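Local coordinates for NIF3-related protein (PDB 2GX8) that is of unknown function but, as a NIF3-family member, binds two zinc ions in a conserved dimetal motif and carries an additional domain thought to be regulatory, at residues I90-P94 with H357-M363; K364-Q368 with I384-L389; E151-Y157 with T266-I272. All blocks are in the same frame, centred on the assembly; numbering follows the deposited sequence.

Contact 1: I90-P94 with H357-M363; sequences IAHHP and HNVEKVM. With ZN (zinc ion), chain L; ZN (zinc ion), chain M.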
ATOM      1  N   ILE C  90       3.471   5.943  36.211  1.00 53.93           N
ATOM      2  CA  ILE C  90       4.096   6.507  35.032  1.00 54.60           C
ATOM      3  C   ILE C  90       5.106   5.490  34.587  1.00 55.01           C
ATOM      4  O   ILE C  90       6.098   5.230  35.275  1.00 56.24           O
ATOM      5  CB  ILE C  90       4.774   7.847  35.295  1.00 55.29           C
ATOM      6  CG1 ILE C  90       3.734   8.895  35.590  1.00 53.18           C
ATOM      7  CG2 ILE C  90       5.557   8.315  34.055  1.00 55.40           C
ATOM      8  CD1 ILE C  90       4.331  10.208  35.952  1.00 57.73           C
ATOM      9  N   ALA C  91       4.851   4.908  33.421  1.00 55.56           N
ATOM     10  CA  ALA C  91       5.697   3.853  32.882  1.00 54.10           C
ATOM     11  C   ALA C  91       6.364   4.261  31.602  1.00 55.57           C
ATOM     12  O   ALA C  91       5.761   4.978  30.804  1.00 56.90           O
ATOM     13  CB  ALA C  91       4.860   2.628  32.621  1.00 54.50           C
ATOM     14  N   HIS C  92       7.574   3.738  31.380  1.00 53.94           N
ATOM     15  CA  HIS C  92       8.364   4.042  30.227  1.00 53.62           C
ATOM     16  C   HIS C  92       7.927   3.249  29.021  1.00 53.61           C
ATOM     17  O   HIS C  92       7.832   3.802  27.920  1.00 50.98           O
ATOM     18  CB  HIS C  92       9.829   3.743  30.528  1.00 53.62           C
ATOM     19  CG  HIS C  92      10.762   4.095  29.421  1.00 54.21           C
ATOM     20  ND1 HIS C  92      10.728   5.316  28.783  1.00 56.43           N
ATOM     21  CD2 HIS C  92      11.807   3.420  28.886  1.00 52.39           C
ATOM     22  CE1 HIS C  92      11.680   5.358  27.870  1.00 49.57           C
ATOM     23  NE2 HIS C  92      12.352   4.226  27.919  1.00 52.42           N
ATOM     24  N   HIS C  93       7.706   1.942  29.209  1.00 54.14           N
ATOM     25  CA  HIS C  93       7.221   1.112  28.115  1.00 54.11           C
ATOM     26  C   HIS C  93       5.713   1.062  28.239  1.00 55.47           C
ATOM     27  O   HIS C  93       5.199   0.725  29.297  1.00 56.29           O
ATOM     28  CB  HIS C  93       7.752  -0.304  28.172  1.00 53.24           C
ATOM     29  CG  HIS C  93       9.221  -0.395  28.061  1.00 53.92           C
ATOM     30  ND1 HIS C  93       9.954  -1.322  28.759  1.00 55.32           N
ATOM     31  CD2 HIS C  93      10.106   0.330  27.346  1.00 53.91           C
ATOM     32  CE1 HIS C  93      11.230  -1.203  28.439  1.00 57.72           C
ATOM     33  NE2 HIS C  93      11.352  -0.189  27.601  1.00 59.41           N
ATOM     34  N   PRO C  94       5.006   1.412  27.157  1.00 56.44           N
ATOM     35  CA  PRO C  94       3.549   1.421  27.134  1.00 57.49           C
ATOM     36  C   PRO C  94       2.980   0.055  27.528  1.00 56.71           C
ATOM     37  O   PRO C  94       3.472  -0.936  27.070  1.00 56.76           O
ATOM     38  CB  PRO C  94       3.221   1.689  25.653  1.00 56.51           C
ATOM     39  CG  PRO C  94       4.422   2.287  25.075  1.00 57.64           C
ATOM     40  CD  PRO C  94       5.594   1.830  25.872  1.00 57.05           C
ATOM     41  N   HIS C 357      18.317  -4.583  27.490  1.00 53.06           N
ATOM     42  CA  HIS C 357      17.352  -3.506  27.373  1.00 55.23           C
ATOM     43  C   HIS C 357      16.965  -2.986  28.780  1.00 54.12           C
ATOM     44  O   HIS C 357      16.708  -1.811  28.972  1.00 53.60           O
ATOM     45  CB  HIS C 357      16.116  -4.085  26.677  1.00 54.87           C
ATOM     46  CG  HIS C 357      15.152  -3.078  26.142  1.00 59.15           C
ATOM     47  ND1 HIS C 357      14.574  -3.208  24.895  1.00 62.35           N
ATOM     48  CD2 HIS C 357      14.620  -1.957  26.686  1.00 60.76           C
ATOM     49  CE1 HIS C 357      13.726  -2.217  24.693  1.00 61.28           C
ATOM     50  NE2 HIS C 357      13.752  -1.430  25.760  1.00 65.05           N
ATOM     51  N   ASN C 358      16.969  -3.876  29.764  1.00 53.74           N
ATOM     52  CA  ASN C 358      16.570  -3.529  31.109  1.00 52.90           C
ATOM     53  C   ASN C 358      17.446  -2.508  31.810  1.00 54.24           C
ATOM     54  O   ASN C 358      17.080  -2.076  32.882  1.00 53.86           O
ATOM     55  CB  ASN C 358      16.443  -4.785  31.963  1.00 52.80           C
ATOM     56  CG  ASN C 358      15.788  -4.529  33.302  1.00 49.95           C
ATOM     57  OD1 ASN C 358      14.565  -4.366  33.392  1.00 51.88           O
ATOM     58  ND2 ASN C 358      16.592  -4.529  34.358  1.00 50.12           N
ATOM     59  N   VAL C 359      18.578  -2.107  31.228  1.00 54.12           N
ATOM     60  CA  VAL C 359      19.405  -1.090  31.873  1.00 55.02           C
ATOM     61  C   VAL C 359      18.720   0.284  31.864  1.00 55.38           C
ATOM     62  O   VAL C 359      19.183   1.215  32.506  1.00 56.43           O
ATOM     63  CB  VAL C 359      20.858  -1.007  31.302  1.00 54.76           C
ATOM     64  CG1 VAL C 359      21.517  -2.368  31.363  1.00 54.36           C
ATOM     65  CG2 VAL C 359      20.880  -0.473  29.885  1.00 55.20           C
ATOM     66  N   GLU C 360      17.629   0.408  31.112  1.00 54.59           N
ATOM     67  CA  GLU C 360      16.817   1.627  31.095  1.00 54.95           C
ATOM     68  C   GLU C 360      16.090   1.842  32.408  1.00 53.77           C
ATOM     69  O   GLU C 360      15.428   2.836  32.598  1.00 53.19           O
ATOM     70  CB  GLU C 360      15.746   1.541  30.036  1.00 54.33           C
ATOM     71  CG  GLU C 360      16.276   1.696  28.675  1.00 58.63           C
ATOM     72  CD  GLU C 360      15.139   1.778  27.679  1.00 61.06           C
ATOM     73  OE1 GLU C 360      14.161   1.009  27.817  1.00 57.73           O
ATOM     74  OE2 GLU C 360      15.215   2.632  26.774  1.00 63.33           O
ATOM     75  N   LYS C 361      16.195   0.872  33.297  1.00 54.27           N
ATOM     76  CA  LYS C 361      15.601   0.942  34.610  1.00 54.26           C
ATOM     77  C   LYS C 361      16.104   2.177  35.387  1.00 53.75           C
ATOM     78  O   LYS C 361      15.493   2.572  36.375  1.00 54.10           O
ATOM     79  CB  LYS C 361      15.947  -0.350  35.354  1.00 52.72           C
ATOM     80  CG  LYS C 361      17.440  -0.486  35.640  1.00 54.96           C
ATOM     81  CD  LYS C 361      17.720  -1.719  36.438  1.00 58.24           C
ATOM     82  CE  LYS C 361      19.195  -1.836  36.831  1.00 61.91           C
ATOM     83  NZ  LYS C 361      20.031  -2.472  35.814  1.00 60.89           N
ATOM     84  N   VAL C 362      17.208   2.793  34.933  1.00 53.98           N
ATOM     85  CA  VAL C 362      17.804   3.981  35.614  1.00 54.44           C
ATOM     86  C   VAL C 362      16.849   5.144  35.574  1.00 54.48           C
ATOM     87  O   VAL C 362      16.947   6.102  36.311  1.00 55.01           O
ATOM     88  CB  VAL C 362      19.089   4.438  34.932  1.00 53.72           C
ATOM     89  CG1 VAL C 362      20.195   3.469  35.221  1.00 54.45           C
ATOM     90  CG2 VAL C 362      18.858   4.610  33.416  1.00 53.14           C
ATOM     91  N   MET C 363      15.910   5.022  34.666  1.00 55.31           N
ATOM     92  CA  MET C 363      14.912   6.020  34.432  1.00 55.98           C
ATOM     93  C   MET C 363      13.895   6.135  35.571  1.00 55.62           C
ATOM     94  O   MET C 363      13.281   7.173  35.738  1.00 55.68           O
ATOM     95  CB  MET C 363      14.331   5.735  33.038  1.00 55.33           C
ATOM     96  CG  MET C 363      12.917   5.994  32.814  1.00 57.78           C
ATOM     97  SD  MET C 363      11.884   4.663  33.451  1.00 54.29           S
ATOM     98  CE  MET C 363      10.457   5.757  33.695  1.00 47.44           C
TER
HETATM   99 ZN    ZN L 374      12.682   0.419  25.885  1.00 55.72          ZN
HETATM  100 ZN    ZN M 375      13.451   3.651  26.059  1.00 60.75          ZN
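The dinuclear zinc site of this NIF3-family protein joins His92 and His93, at the C-terminal end of strand 88-91, to His357 and Glu360 on the 3-10 turn leading into helix 362-377. Glu360 bridges the metals: its OE1 lies 2.5 Å from the chain L zinc and its OE2 2.2 Å from the chain M zinc, and the two ions stand 3.3 Å apart. The chain L zinc is also bound by NE2 of His93 and by His357 NE2, the latter at 2.1 Å. The other is bound by His92 NE2, 2.2 Å from the chain M ion, and by Asp131. Both His92 and His93 meet a carboxylate oxygen at the ring edge, but their rings are turned differently against the carboxylate, by 68° for His92 and 35° for His93. His93 NE2 and Glu360 OE1, 3.1 Å apart, share a metal rather than a proton. His92 is turned metalward with CG anti to the backbone N (chi1 -177°), and Met363 SD packs 3.7 Å from its CB. Hydrogen bonds from ND1 should hold the ring rotations: His93 to Asp72, His357 to Asp336 and His92 to the Ala126 carbonyl oxygen. His340 of a second subunit meets the His93 ring edge-to-face. Neighbouring histidines on one segment and a bridging glutamate on the other are consistent with the conserved NIF3 dimetal-binding motif.

Contact 2: K364-Q368 with I384-L389; sequences KQGVQ and IHASQL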
ATOM      1  N   LYS C 364      13.747   5.090  36.384  1.00 56.35           N
ATOM      2  CA  LYS C 364      12.771   5.147  37.479  1.00 55.99           C
ATOM      3  C   LYS C 364      13.209   6.091  38.573  1.00 56.06           C
ATOM      4  O   LYS C 364      12.438   6.945  38.973  1.00 56.25           O
ATOM      5  CB  LYS C 364      12.548   3.799  38.132  1.00 55.86           C
ATOM      6  CG  LYS C 364      12.296   2.634  37.237  1.00 56.91           C
ATOM      7  CD  LYS C 364      12.153   1.485  38.188  1.00 55.60           C
ATOM      8  CE  LYS C 364      12.825   0.285  37.691  1.00 50.81           C
ATOM      9  NZ  LYS C 364      12.835  -0.729  38.756  1.00 49.57           N
ATOM     10  N   GLN C 365      14.425   5.900  39.078  1.00 56.25           N
ATOM     11  CA  GLN C 365      14.961   6.746  40.147  1.00 58.30           C
ATOM     12  C   GLN C 365      15.205   8.145  39.601  1.00 58.34           C
ATOM     13  O   GLN C 365      15.086   9.123  40.333  1.00 58.92           O
ATOM     14  CB  GLN C 365      16.286   6.189  40.679  1.00 59.27           C
ATOM     15  CG  GLN C 365      16.241   4.796  41.333  1.00 62.20           C
ATOM     16  CD  GLN C 365      16.146   4.826  42.844  1.00 66.45           C
ATOM     17  OE1 GLN C 365      15.544   3.935  43.458  1.00 68.57           O
ATOM     18  NE2 GLN C 365      16.762   5.836  43.456  1.00 66.26           N
ATOM     19  N   GLY C 366      15.543   8.225  38.311  1.00 58.29           N
ATOM     20  CA  GLY C 366      15.798   9.501  37.639  1.00 58.51           C
ATOM     21  C   GLY C 366      14.567  10.375  37.514  1.00 58.31           C
ATOM     22  O   GLY C 366      14.580  11.550  37.911  1.00 58.95           O
ATOM     23  N   VAL C 367      13.503   9.796  36.960  1.00 58.40           N
ATOM     24  CA  VAL C 367      12.219  10.481  36.823  1.00 57.68           C
ATOM     25  C   VAL C 367      11.611  10.753  38.193  1.00 58.07           C
ATOM     26  O   VAL C 367      10.979  11.781  38.382  1.00 57.32           O
ATOM     27  CB  VAL C 367      11.239   9.694  35.928  1.00 57.36           C
ATOM     28  CG1 VAL C 367       9.813  10.240  36.038  1.00 54.54           C
ATOM     29  CG2 VAL C 367      11.715   9.729  34.483  1.00 56.60           C
ATOM     30  N   GLN C 368      11.814   9.835  39.141  1.00 59.38           N
ATOM     31  CA  GLN C 368      11.340  10.023  40.522  1.00 62.10           C
ATOM     32  C   GLN C 368      11.932  11.284  41.144  1.00 61.94           C
ATOM     33  O   GLN C 368      11.207  12.032  41.800  1.00 61.94           O
ATOM     34  CB  GLN C 368      11.673   8.822  41.409  1.00 61.40           C
ATOM     35  CG  GLN C 368      11.315   9.004  42.886  1.00 64.07           C
ATOM     36  CD  GLN C 368      12.041   8.016  43.819  1.00 65.62           C
ATOM     37  OE1 GLN C 368      11.418   7.409  44.702  1.00 69.13           O
ATOM     38  NE2 GLN C 368      13.362   7.845  43.618  1.00 67.88           N
ATOM     39  N   ILE C 384       6.305  10.667  45.326  1.00 53.28           N
ATOM     40  CA  ILE C 384       6.593   9.906  44.103  1.00 52.56           C
ATOM     41  C   ILE C 384       7.466   8.706  44.487  1.00 52.54           C
ATOM     42  O   ILE C 384       8.334   8.827  45.355  1.00 52.65           O
ATOM     43  CB  ILE C 384       7.322  10.780  43.026  1.00 52.85           C
ATOM     44  CG1 ILE C 384       6.666  12.167  42.867  1.00 52.99           C
ATOM     45  CG2 ILE C 384       7.485  10.047  41.706  1.00 52.53           C
ATOM     46  CD1 ILE C 384       5.218  12.176  42.465  1.00 52.62           C
ATOM     47  N   HIS C 385       7.242   7.548  43.865  1.00 52.13           N
ATOM     48  CA  HIS C 385       8.038   6.373  44.196  1.00 51.29           C
ATOM     49  C   HIS C 385       8.695   5.776  42.966  1.00 51.66           C
ATOM     50  O   HIS C 385       8.163   5.868  41.864  1.00 52.57           O
ATOM     51  CB  HIS C 385       7.185   5.297  44.849  1.00 49.81           C
ATOM     52  CG  HIS C 385       6.333   5.780  45.978  1.00 51.12           C
ATOM     53  ND1 HIS C 385       6.727   5.711  47.300  1.00 49.24           N
ATOM     54  CD2 HIS C 385       5.086   6.313  45.985  1.00 51.64           C
ATOM     55  CE1 HIS C 385       5.763   6.184  48.068  1.00 49.57           C
ATOM     56  NE2 HIS C 385       4.760   6.564  47.296  1.00 51.93           N
ATOM     57  N   ALA C 386       9.860   5.169  43.167  1.00 51.75           N
ATOM     58  CA  ALA C 386      10.571   4.468  42.110  1.00 52.41           C
ATOM     59  C   ALA C 386      10.433   2.980  42.383  1.00 52.92           C
ATOM     60  O   ALA C 386      10.992   2.478  43.349  1.00 52.99           O
ATOM     61  CB  ALA C 386      12.012   4.848  42.111  1.00 52.30           C
ATOM     62  N   SER C 387       9.672   2.288  41.538  1.00 54.24           N
ATOM     63  CA  SER C 387       9.456   0.846  41.654  1.00 54.74           C
ATOM     64  C   SER C 387      10.736   0.083  41.926  1.00 55.06           C
ATOM     65  O   SER C 387      11.748   0.286  41.252  1.00 55.22           O
ATOM     66  CB  SER C 387       8.854   0.325  40.374  1.00 54.94           C
ATOM     67  OG  SER C 387       8.562  -1.051  40.496  1.00 56.21           O
ATOM     68  N   GLN C 388      10.686  -0.801  42.912  1.00 55.75           N
ATOM     69  CA  GLN C 388      11.865  -1.534  43.335  1.00 57.33           C
ATOM     70  C   GLN C 388      12.039  -2.844  42.586  1.00 57.84           C
ATOM     71  O   GLN C 388      13.142  -3.421  42.544  1.00 58.44           O
ATOM     72  CB  GLN C 388      11.777  -1.830  44.832  1.00 57.54           C
ATOM     73  CG  GLN C 388      11.678  -0.630  45.754  1.00 61.49           C
ATOM     74  CD  GLN C 388      12.994   0.104  45.952  1.00 65.55           C
ATOM     75  OE1 GLN C 388      13.540   0.722  45.031  1.00 66.54           O
ATOM     76  NE2 GLN C 388      13.483   0.083  47.188  1.00 68.03           N
ATOM     77  N   LEU C 389      10.949  -3.305  41.991  1.00 57.06           N
ATOM     78  CA  LEU C 389      10.938  -4.581  41.309  1.00 57.06           C
ATOM     79  C   LEU C 389      11.880  -4.666  40.118  1.00 56.56           C
ATOM     80  O   LEU C 389      12.006  -3.741  39.327  1.00 57.30           O
ATOM     81  CB  LEU C 389       9.513  -4.953  40.924  1.00 56.17           C
ATOM     82  CG  LEU C 389       8.649  -4.866  42.181  1.00 58.70           C
ATOM     83  CD1 LEU C 389       7.254  -5.318  41.882  1.00 57.53           C
ATOM     84  CD2 LEU C 389       9.243  -5.680  43.345  1.00 59.79           C
TER
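Lys364 and Ala386 are the closest backbone pair where helix 362-377 packs on strand 383-386, an alpha/beta layer contact at the border of the five-stranded sheet. The evidence is geometric: the axes of helix 364-368 and strand 384-386 approach to 7.4 Å and run nearly antiparallel, at 166°. In the first shell, the Ala386 methyl sits between two helix residues one turn apart. Its CB is 4.1 Å from Lys364 CB and 3.6 Å from Gln368 CD, so an aliphatic stem and an amide both rest against it. Gln368 gets there because its CG is anti to the backbone nitrogen (chi1 175°) and the chain then stays extended, carrying the amide across the methyl toward the strand backbone. Along that path Gln368 CG passes 4.1 Å from Ile384 CG2, the branch of Ile384 that faces the helix. Gln365 OE1 adds a looser touch on Ala386. Beyond the strand end, the Lys364 stem runs alongside Ser387, its CD 4.1 Å from Ser387 CB, until the ammonium hydrogen-bonds to the loop carbonyls.

The second shell holds both elements in place. Strand 383-386 pairs with strand 66-70, whose Ile69 bonds through its backbone to His385 and Ser387 and touches the Val367 and Ile384 side chains. Glu80 of helix 75-84 accepts from the Gln388 backbone N and hydrogen-bonds to Ser387 OG, which should steady the loop that carries the carbonyls. In that loop Lys364 NZ donates to Ser387 O at 2.9 Å, coming from above the carbonyl plane (44° out of it), and weakly to Leu389 O at 3.2 Å.

Contact 3: E151-Y157 with T266-I272; sequences EVLAPTY and TLGLGKI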
ATOM      1  N   GLU C 151      27.077  14.311  23.210  1.00 57.62           N
ATOM      2  CA  GLU C 151      26.280  14.864  22.122  1.00 59.26           C
ATOM      3  C   GLU C 151      25.149  13.895  21.813  1.00 58.30           C
ATOM      4  O   GLU C 151      25.250  12.735  22.128  1.00 60.08           O
ATOM      5  CB  GLU C 151      27.094  14.905  20.849  1.00 59.76           C
ATOM      6  CG  GLU C 151      28.217  15.849  20.773  1.00 64.99           C
ATOM      7  CD  GLU C 151      28.808  15.827  19.368  1.00 72.96           C
ATOM      8  OE1 GLU C 151      28.316  15.009  18.544  1.00 76.62           O
ATOM      9  OE2 GLU C 151      29.747  16.612  19.086  1.00 74.18           O
ATOM     10  N   VAL C 152      24.084  14.351  21.177  1.00 58.22           N
ATOM     11  CA  VAL C 152      23.011  13.453  20.781  1.00 56.31           C
ATOM     12  C   VAL C 152      23.606  12.444  19.784  1.00 56.29           C
ATOM     13  O   VAL C 152      24.456  12.800  18.944  1.00 55.73           O
ATOM     14  CB  VAL C 152      21.795  14.220  20.145  1.00 57.76           C
ATOM     15  CG1 VAL C 152      20.838  13.267  19.477  1.00 53.42           C
ATOM     16  CG2 VAL C 152      21.041  15.047  21.198  1.00 55.83           C
ATOM     17  N   LEU C 153      23.207  11.180  19.891  1.00 54.75           N
ATOM     18  CA  LEU C 153      23.765  10.183  18.990  1.00 53.71           C
ATOM     19  C   LEU C 153      23.038  10.211  17.638  1.00 54.08           C
ATOM     20  O   LEU C 153      23.682  10.331  16.589  1.00 53.50           O
ATOM     21  CB  LEU C 153      23.699   8.776  19.612  1.00 53.29           C
ATOM     22  CG  LEU C 153      24.054   7.605  18.691  1.00 51.11           C
ATOM     23  CD1 LEU C 153      25.558   7.634  18.389  1.00 52.54           C
ATOM     24  CD2 LEU C 153      23.655   6.315  19.346  1.00 49.44           C
ATOM     25  N   ALA C 154      21.711  10.069  17.672  1.00 51.02           N
ATOM     26  CA  ALA C 154      20.904  10.054  16.462  1.00 51.61           C
ATOM     27  C   ALA C 154      19.826  11.109  16.621  1.00 51.12           C
ATOM     28  O   ALA C 154      18.881  10.893  17.425  1.00 53.55           O
ATOM     29  CB  ALA C 154      20.249   8.683  16.252  1.00 50.12           C
ATOM     30  N   PRO C 155      19.967  12.233  15.901  1.00 49.37           N
ATOM     31  CA  PRO C 155      19.044  13.352  15.915  1.00 48.79           C
ATOM     32  C   PRO C 155      17.669  12.908  15.399  1.00 48.01           C
ATOM     33  O   PRO C 155      17.588  12.305  14.277  1.00 48.23           O
ATOM     34  CB  PRO C 155      19.688  14.329  14.920  1.00 48.57           C
ATOM     35  CG  PRO C 155      21.137  13.945  14.910  1.00 48.76           C
ATOM     36  CD  PRO C 155      21.100  12.474  14.989  1.00 48.78           C
ATOM     37  N   THR C 156      16.600  13.310  16.205  1.00 47.55           N
ATOM     38  CA  THR C 156      15.253  12.930  15.778  1.00 47.34           C
ATOM     39  C   THR C 156      14.357  14.138  15.824  1.00 48.02           C
ATOM     40  O   THR C 156      13.303  14.171  15.187  1.00 48.60           O
ATOM     41  CB  THR C 156      14.610  11.832  16.674  1.00 47.80           C
ATOM     42  OG1 THR C 156      14.460  12.312  18.018  1.00 48.21           O
ATOM     43  CG2 THR C 156      15.426  10.540  16.657  1.00 45.00           C
ATOM     44  N   TYR C 157      14.784  15.147  16.573  1.00 47.84           N
ATOM     45  CA  TYR C 157      13.978  16.338  16.732  1.00 47.49           C
ATOM     46  C   TYR C 157      14.812  17.617  16.882  1.00 47.13           C
ATOM     47  O   TYR C 157      15.803  17.640  17.604  1.00 46.60           O
ATOM     48  CB  TYR C 157      13.034  16.149  17.935  1.00 47.77           C
ATOM     49  CG  TYR C 157      12.097  17.306  18.172  1.00 48.56           C
ATOM     50  CD1 TYR C 157      10.888  17.404  17.477  1.00 46.57           C
ATOM     51  CD2 TYR C 157      12.423  18.316  19.082  1.00 48.81           C
ATOM     52  CE1 TYR C 157      10.034  18.480  17.687  1.00 48.45           C
ATOM     53  CE2 TYR C 157      11.573  19.397  19.296  1.00 48.05           C
ATOM     54  CZ  TYR C 157      10.384  19.467  18.602  1.00 47.94           C
ATOM     55  OH  TYR C 157       9.550  20.542  18.812  1.00 52.90           O
ATOM     56  N   THR C 266      19.325  20.387  18.850  1.00 65.42           N
ATOM     57  CA  THR C 266      18.992  19.067  18.332  1.00 63.87           C
ATOM     58  C   THR C 266      18.780  18.131  19.509  1.00 61.98           C
ATOM     59  O   THR C 266      19.553  18.147  20.476  1.00 60.18           O
ATOM     60  CB  THR C 266      20.146  18.438  17.534  1.00 64.98           C
ATOM     61  OG1 THR C 266      20.671  19.379  16.603  1.00 66.05           O
ATOM     62  CG2 THR C 266      19.656  17.229  16.771  1.00 66.15           C
ATOM     63  N   LEU C 267      17.711  17.346  19.413  1.00 60.49           N
ATOM     64  CA  LEU C 267      17.358  16.312  20.376  1.00 58.72           C
ATOM     65  C   LEU C 267      17.241  14.997  19.589  1.00 57.76           C
ATOM     66  O   LEU C 267      16.974  15.006  18.378  1.00 56.59           O
ATOM     67  CB  LEU C 267      16.047  16.644  21.106  1.00 58.48           C
ATOM     68  CG  LEU C 267      16.027  17.839  22.088  1.00 59.18           C
ATOM     69  CD1 LEU C 267      14.626  18.303  22.372  1.00 58.71           C
ATOM     70  CD2 LEU C 267      16.758  17.543  23.391  1.00 61.30           C
ATOM     71  N   GLY C 268      17.471  13.877  20.272  1.00 56.68           N
ATOM     72  CA  GLY C 268      17.418  12.582  19.631  1.00 54.32           C
ATOM     73  C   GLY C 268      17.685  11.390  20.520  1.00 53.92           C
ATOM     74  O   GLY C 268      17.657  11.473  21.731  1.00 55.22           O
ATOM     75  N   LEU C 269      17.957  10.263  19.898  1.00 54.51           N
ATOM     76  CA  LEU C 269      18.165   9.040  20.634  1.00 55.16           C
ATOM     77  C   LEU C 269      19.622   8.804  20.955  1.00 55.02           C
ATOM     78  O   LEU C 269      20.463   9.002  20.103  1.00 57.23           O
ATOM     79  CB  LEU C 269      17.647   7.864  19.815  1.00 53.21           C
ATOM     80  CG  LEU C 269      16.140   7.817  19.615  1.00 55.03           C
ATOM     81  CD1 LEU C 269      15.843   6.732  18.613  1.00 47.16           C
ATOM     82  CD2 LEU C 269      15.430   7.584  20.960  1.00 51.07           C
ATOM     83  N   GLY C 270      19.902   8.365  22.178  1.00 55.80           N
ATOM     84  CA  GLY C 270      21.263   8.045  22.621  1.00 55.02           C
ATOM     85  C   GLY C 270      22.237   9.189  22.735  1.00 55.76           C
ATOM     86  O   GLY C 270      22.008  10.263  22.164  1.00 56.65           O
ATOM     87  N   LYS C 271      23.337   8.943  23.464  1.00 55.41           N
ATOM     88  CA  LYS C 271      24.435   9.916  23.674  1.00 54.51           C
ATOM     89  C   LYS C 271      25.784   9.362  23.207  1.00 53.69           C
ATOM     90  O   LYS C 271      26.009   8.163  23.210  1.00 53.74           O
ATOM     91  CB  LYS C 271      24.561  10.311  25.161  1.00 53.91           C
ATOM     92  CG  LYS C 271      23.355  11.087  25.708  1.00 53.85           C
ATOM     93  CD  LYS C 271      23.292  12.465  25.094  1.00 58.26           C
ATOM     94  CE  LYS C 271      21.995  13.181  25.447  1.00 62.94           C
ATOM     95  NZ  LYS C 271      21.996  14.623  25.033  1.00 63.15           N
ATOM     96  N   ILE C 272      26.677  10.231  22.760  1.00 53.88           N
ATOM     97  CA  ILE C 272      28.005   9.786  22.408  1.00 53.47           C
ATOM     98  C   ILE C 272      28.944  10.738  23.110  1.00 55.00           C
ATOM     99  O   ILE C 272      28.746  11.944  23.036  1.00 56.32           O
ATOM    100  CB  ILE C 272      28.246   9.630  20.866  1.00 54.93           C
ATOM    101  CG1 ILE C 272      29.603   8.932  20.610  1.00 50.71           C
ATOM    102  CG2 ILE C 272      28.089  10.949  20.101  1.00 51.70           C
ATOM    103  CD1 ILE C 272      29.866   8.577  19.158  1.00 50.25           C
TER
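Tyr157 and Leu267 lie side by side and point the same way across an antiparallel strand pair that is interrupted by a classic beta bulge. The ladder joins strand 150-168 to strands 262-268 and 270-280 of a large mixed sheet; the axes of 155-157 and 266-268 make 105°, so its antiparallel bridges lie in strongly bent strands. The Leu267 methyl CD1 meets the Tyr157 ring at its edge, 4.0 Å from CD2, and the ring swings there with CG anti to the backbone nitrogen (chi1 -178°). The bulge evidence is the register: Thr156 and Tyr157 both stand opposite Leu267, whose single carbonyl accepts both of their N-H groups. Thr156 N lies in the Leu267 carbonyl plane on a lone pair, whereas Tyr157 N comes from above that plane.

Thr156 and Leu269 cross at about a right angle, Thr156 CG2 to Leu269 CG 4.1 Å, and Leu153 meets Ile272 in the same way, Leu153 CD1 to Ile272 CB 4.2 Å. Pro155 and Thr266 pack more tightly, with Pro155 CB 3.4 Å from Thr266 CG2. Val152 directs CG1 at Gly268, 3.5 Å from its CA, a closeness that a residue without a side chain permits. Both segments turn a corner between different sheets or faces, at 153-154 and at 269, yet the ladder carries on around it: Ala154 and Leu269 exchange two backbone bonds, as do Glu151 and Ile272. Leu153 and Leu269 also pack on Leu313 of strand 306-313, and Val132 of helix 128-132 covers Thr156 and Leu267. At the bulge, Thr156 OG1 is buried without a polar partner in the model, and lies 3.4 Å from Gly268 CA.

How the contacts relate
Contacts 1 and 2 use successive parts of one element, since 357-363 leads into helix 362-377 and 364-368 is its next turn; both reach the five-stranded sheet, their centres about 10 Å apart. The residues that touch in contact 1 are all buried and held by metal coordination, with no direct hydrogen bond between its segments. Contact 2, at the sheet border, is partly exposed and relies on packing of a methyl against a lysine stem and a glutamine amide, and on a lysine bonded to loop carbonyls. Contact 3 belongs to the other sheet, its centre about 18 Å from that of contact 1, and has the largest buried surface of the three, 742 Å², through a backbone ladder. Asp131, a zinc ligand, also touches Leu269 of contact 3.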